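Local coordinates for OxsB protein (Bacillus megaterium, PDB 5UL3) that catalyses the oxidative ring contraction of dAMP to an oxetane aldehyde in oxetanocin A biosynthesis, using cobalamin, a [4Fe-4S] cluster and S-adenosylmethionine, at residues K171-S176 / D198-H203. Numbering follows the deposited sequence. Where two conformers were deposited one is given.
Sequences KNLLDS and DLIYSH
L173 and L174, neighbours on helix 166-176, each meet one side chain of helix 190-205: L173 meets I200 and L174 meets H203. L173 is the buried one of the two leucines. One of its branches does the touching, CD1 lying 3.9 Å from CG1 of I200 and 4.2 Å from CD1 of the same residue. The two side chains cross at about a right angle. I200 reaches the leucine through its longer branch: CG1 stands anti to the carbonyl carbon (chi1 -71°) and carries CD1 with it. Leucine and isoleucine suit this buried layer between helices and sheet, where L173 also meets T121 of strand 119-124 and I200 meets I213 of strand 212-216. Both helices thus pack on the parallel part of the sheet in the Rossmann-fold domain that houses cobalamin, and strand 180-184 connects them in the chain. The side chain of I200 is about 10 Å from the bound cobalamin.

L174, one residue on, is only partly buried and spreads both methyls against the imidazole of H203. CD2 comes within 3.9 Å of H203 CD2, and CD1 lies 4.0 Å from that same ring carbon, an oblique approach to the ring. A histidine fits this margin because its CD2 can lie against the leucine while ND1, across the ring, serves its own helix: ND1 donates to L199 O at 2.8 Å with an N-H...O angle of 159°, the acceptor lying nearly in the ring plane. That bond limits rotation of the imidazole. L199 O also accepts from the backbone N of H203 and from S202 OG, the hydroxyl coming from above the carbonyl plane. Beyond the pair, D208 touches both L174 and H203.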
ATOM      1  N   LYS A 171      16.858  -8.467  21.413  1.00 32.14           N
ATOM      2  CA  LYS A 171      18.123  -9.187  21.302  1.00 29.82           C
ATOM      3  C   LYS A 171      18.962  -8.638  20.160  1.00 35.32           C
ATOM      4  O   LYS A 171      20.178  -8.438  20.306  1.00 29.32           O
ATOM      5  CB  LYS A 171      17.866 -10.681  21.070  1.00 36.05           C
ATOM      6  CG  LYS A 171      17.486 -11.504  22.293  1.00 43.36           C
ATOM      7  CD  LYS A 171      17.535 -12.999  21.933  1.00 46.35           C
ATOM      8  CE  LYS A 171      18.835 -13.331  21.182  1.00 58.15           C
ATOM      9  NZ  LYS A 171      18.970 -14.754  20.724  1.00 66.01           N
ATOM     10  N   ASN A 172      18.326  -8.402  19.011  0.50 31.64           N
ATOM     11  CA  ASN A 172      19.023  -7.855  17.851  0.50 33.06           C
ATOM     12  C   ASN A 172      19.615  -6.486  18.161  0.50 27.79           C
ATOM     13  O   ASN A 172      20.754  -6.197  17.785  0.50 29.62           O
ATOM     14  CB  ASN A 172      18.048  -7.779  16.670  0.50 31.12           C
ATOM     15  CG  ASN A 172      18.716  -7.367  15.366  0.50 35.75           C
ATOM     16  OD1 ASN A 172      19.405  -6.352  15.293  0.50 32.91           O
ATOM     17  ND2 ASN A 172      18.493  -8.156  14.318  0.50 34.04           N
ATOM     18  N   LEU A 173      18.847  -5.628  18.837  1.00 29.45           N
ATOM     19  CA  LEU A 173      19.329  -4.289  19.164  1.00 27.31           C
ATOM     20  C   LEU A 173      20.531  -4.345  20.100  1.00 25.03           C
ATOM     21  O   LEU A 173      21.491  -3.584  19.939  1.00 26.99           O
ATOM     22  CB  LEU A 173      18.212  -3.468  19.802  1.00 28.39           C
ATOM     23  CG  LEU A 173      17.007  -3.139  18.902  1.00 27.37           C
ATOM     24  CD1 LEU A 173      15.858  -2.535  19.703  1.00 27.22           C
ATOM     25  CD2 LEU A 173      17.444  -2.171  17.778  1.00 25.87           C
ATOM     26  N   LEU A 174      20.474  -5.210  21.116  1.00 30.26           N
ATOM     27  CA  LEU A 174      21.594  -5.293  22.043  1.00 28.92           C
ATOM     28  C   LEU A 174      22.860  -5.737  21.332  1.00 25.74           C
ATOM     29  O   LEU A 174      23.952  -5.261  21.654  1.00 29.11           O
ATOM     30  CB  LEU A 174      21.254  -6.245  23.194  1.00 24.02           C
ATOM     31  CG  LEU A 174      20.084  -5.847  24.095  1.00 31.25           C
ATOM     32  CD1 LEU A 174      19.964  -6.831  25.259  1.00 38.64           C
ATOM     33  CD2 LEU A 174      20.231  -4.429  24.610  1.00 39.13           C
ATOM     34  N   ASP A 175      22.722  -6.623  20.338  1.00 26.02           N
ATOM     35  CA  ASP A 175      23.880  -7.116  19.603  1.00 27.49           C
ATOM     36  C   ASP A 175      24.452  -6.047  18.677  1.00 34.93           C
ATOM     37  O   ASP A 175      25.670  -5.872  18.613  1.00 32.37           O
ATOM     38  CB  ASP A 175      23.491  -8.365  18.811  1.00 30.90           C
ATOM     39  CG  ASP A 175      24.643  -8.913  17.967  1.00 38.29           C
ATOM     40  OD1 ASP A 175      25.650  -9.357  18.548  1.00 43.39           O
ATOM     41  OD2 ASP A 175      24.535  -8.906  16.724  1.00 54.76           O
ATOM     42  N   SER A 176      23.593  -5.318  17.959  0.50 30.57           N
ATOM     43  CA  SER A 176      24.073  -4.361  16.962  0.50 30.55           C
ATOM     44  C   SER A 176      24.490  -3.016  17.555  0.50 32.46           C
ATOM     45  O   SER A 176      25.287  -2.303  16.928  0.50 29.48           O
ATOM     46  CB  SER A 176      23.001  -4.125  15.892  0.50 31.45           C
ATOM     47  OG  SER A 176      21.867  -3.483  16.441  0.50 26.14           O
ATOM     48  N   ASP A 198       8.712   0.444  25.344  1.00 32.42           N
ATOM     49  CA  ASP A 198       8.937   0.188  26.769  1.00 35.78           C
ATOM     50  C   ASP A 198      10.248  -0.559  26.997  1.00 29.13           C
ATOM     51  O   ASP A 198      11.072  -0.153  27.822  1.00 34.88           O
ATOM     52  CB  ASP A 198       7.766  -0.609  27.354  1.00 33.84           C
ATOM     53  CG  ASP A 198       6.523   0.239  27.598  1.00 35.30           C
ATOM     54  OD1 ASP A 198       6.541   1.485  27.429  1.00 33.88           O
ATOM     55  OD2 ASP A 198       5.499  -0.364  27.964  1.00 36.00           O
ATOM     56  N   LEU A 199      10.472  -1.640  26.234  1.00 29.26           N
ATOM     57  CA  LEU A 199      11.678  -2.454  26.386  1.00 26.34           C
ATOM     58  C   LEU A 199      12.932  -1.714  25.930  1.00 35.32           C
ATOM     59  O   LEU A 199      14.005  -1.879  26.521  1.00 30.91           O
ATOM     60  CB  LEU A 199      11.522  -3.745  25.596  1.00 24.57           C
ATOM     61  CG  LEU A 199      10.641  -4.778  26.277  1.00 33.58           C
ATOM     62  CD1 LEU A 199      10.148  -5.760  25.245  1.00 35.83           C
ATOM     63  CD2 LEU A 199      11.472  -5.476  27.343  1.00 31.74           C
ATOM     64  N   ILE A 200      12.825  -0.919  24.862  1.00 29.45           N
ATOM     65  CA  ILE A 200      13.970  -0.130  24.416  1.00 28.84           C
ATOM     66  C   ILE A 200      14.405   0.833  25.509  1.00 27.79           C
ATOM     67  O   ILE A 200      15.594   0.936  25.829  1.00 30.08           O
ATOM     68  CB  ILE A 200      13.630   0.629  23.119  1.00 28.39           C
ATOM     69  CG1 ILE A 200      13.533  -0.348  21.950  1.00 28.25           C
ATOM     70  CG2 ILE A 200      14.686   1.713  22.857  1.00 28.26           C
ATOM     71  CD1 ILE A 200      12.976   0.304  20.672  1.00 31.76           C
ATOM     72  N   TYR A 201      13.449   1.581  26.076  1.00 29.13           N
ATOM     73  CA  TYR A 201      13.819   2.569  27.087  1.00 29.29           C
ATOM     74  C   TYR A 201      14.263   1.904  28.387  1.00 32.17           C
ATOM     75  O   TYR A 201      15.156   2.423  29.065  1.00 35.78           O
ATOM     76  CB  TYR A 201      12.669   3.535  27.350  1.00 32.79           C
ATOM     77  CG  TYR A 201      12.522   4.590  26.274  1.00 34.76           C
ATOM     78  CD1 TYR A 201      13.446   5.616  26.157  1.00 34.76           C
ATOM     79  CD2 TYR A 201      11.466   4.551  25.377  1.00 36.03           C
ATOM     80  CE1 TYR A 201      13.325   6.580  25.178  1.00 35.50           C
ATOM     81  CE2 TYR A 201      11.337   5.511  24.390  1.00 36.74           C
ATOM     82  CZ  TYR A 201      12.276   6.521  24.294  1.00 30.92           C
ATOM     83  OH  TYR A 201      12.166   7.490  23.315  1.00 31.98           O
ATOM     84  N   SER A 202      13.672   0.760  28.752  1.00 32.95           N
ATOM     85  CA  SER A 202      14.168   0.087  29.954  1.00 36.63           C
ATOM     86  C   SER A 202      15.610  -0.380  29.771  1.00 37.61           C
ATOM     87  O   SER A 202      16.386  -0.359  30.733  1.00 38.13           O
ATOM     88  CB  SER A 202      13.250  -1.078  30.359  1.00 35.76           C
ATOM     89  OG  SER A 202      13.178  -2.097  29.379  1.00 39.54           O
ATOM     90  N   HIS A 203      16.010  -0.748  28.549  1.00 31.66           N
ATOM     91  CA  HIS A 203      17.400  -1.125  28.324  1.00 26.64           C
ATOM     92  C   HIS A 203      18.321   0.081  28.187  1.00 31.69           C
ATOM     93  O   HIS A 203      19.502  -0.006  28.542  1.00 30.57           O
ATOM     94  CB  HIS A 203      17.510  -2.026  27.098  1.00 30.65           C
ATOM     95  CG  HIS A 203      17.106  -3.442  27.371  1.00 30.06           C
ATOM     96  ND1 HIS A 203      15.789  -3.854  27.386  1.00 39.79           N
ATOM     97  CD2 HIS A 203      17.847  -4.527  27.694  1.00 27.98           C
ATOM     98  CE1 HIS A 203      15.738  -5.143  27.677  1.00 38.40           C
ATOM     99  NE2 HIS A 203      16.973  -5.576  27.863  1.00 30.05           N
TER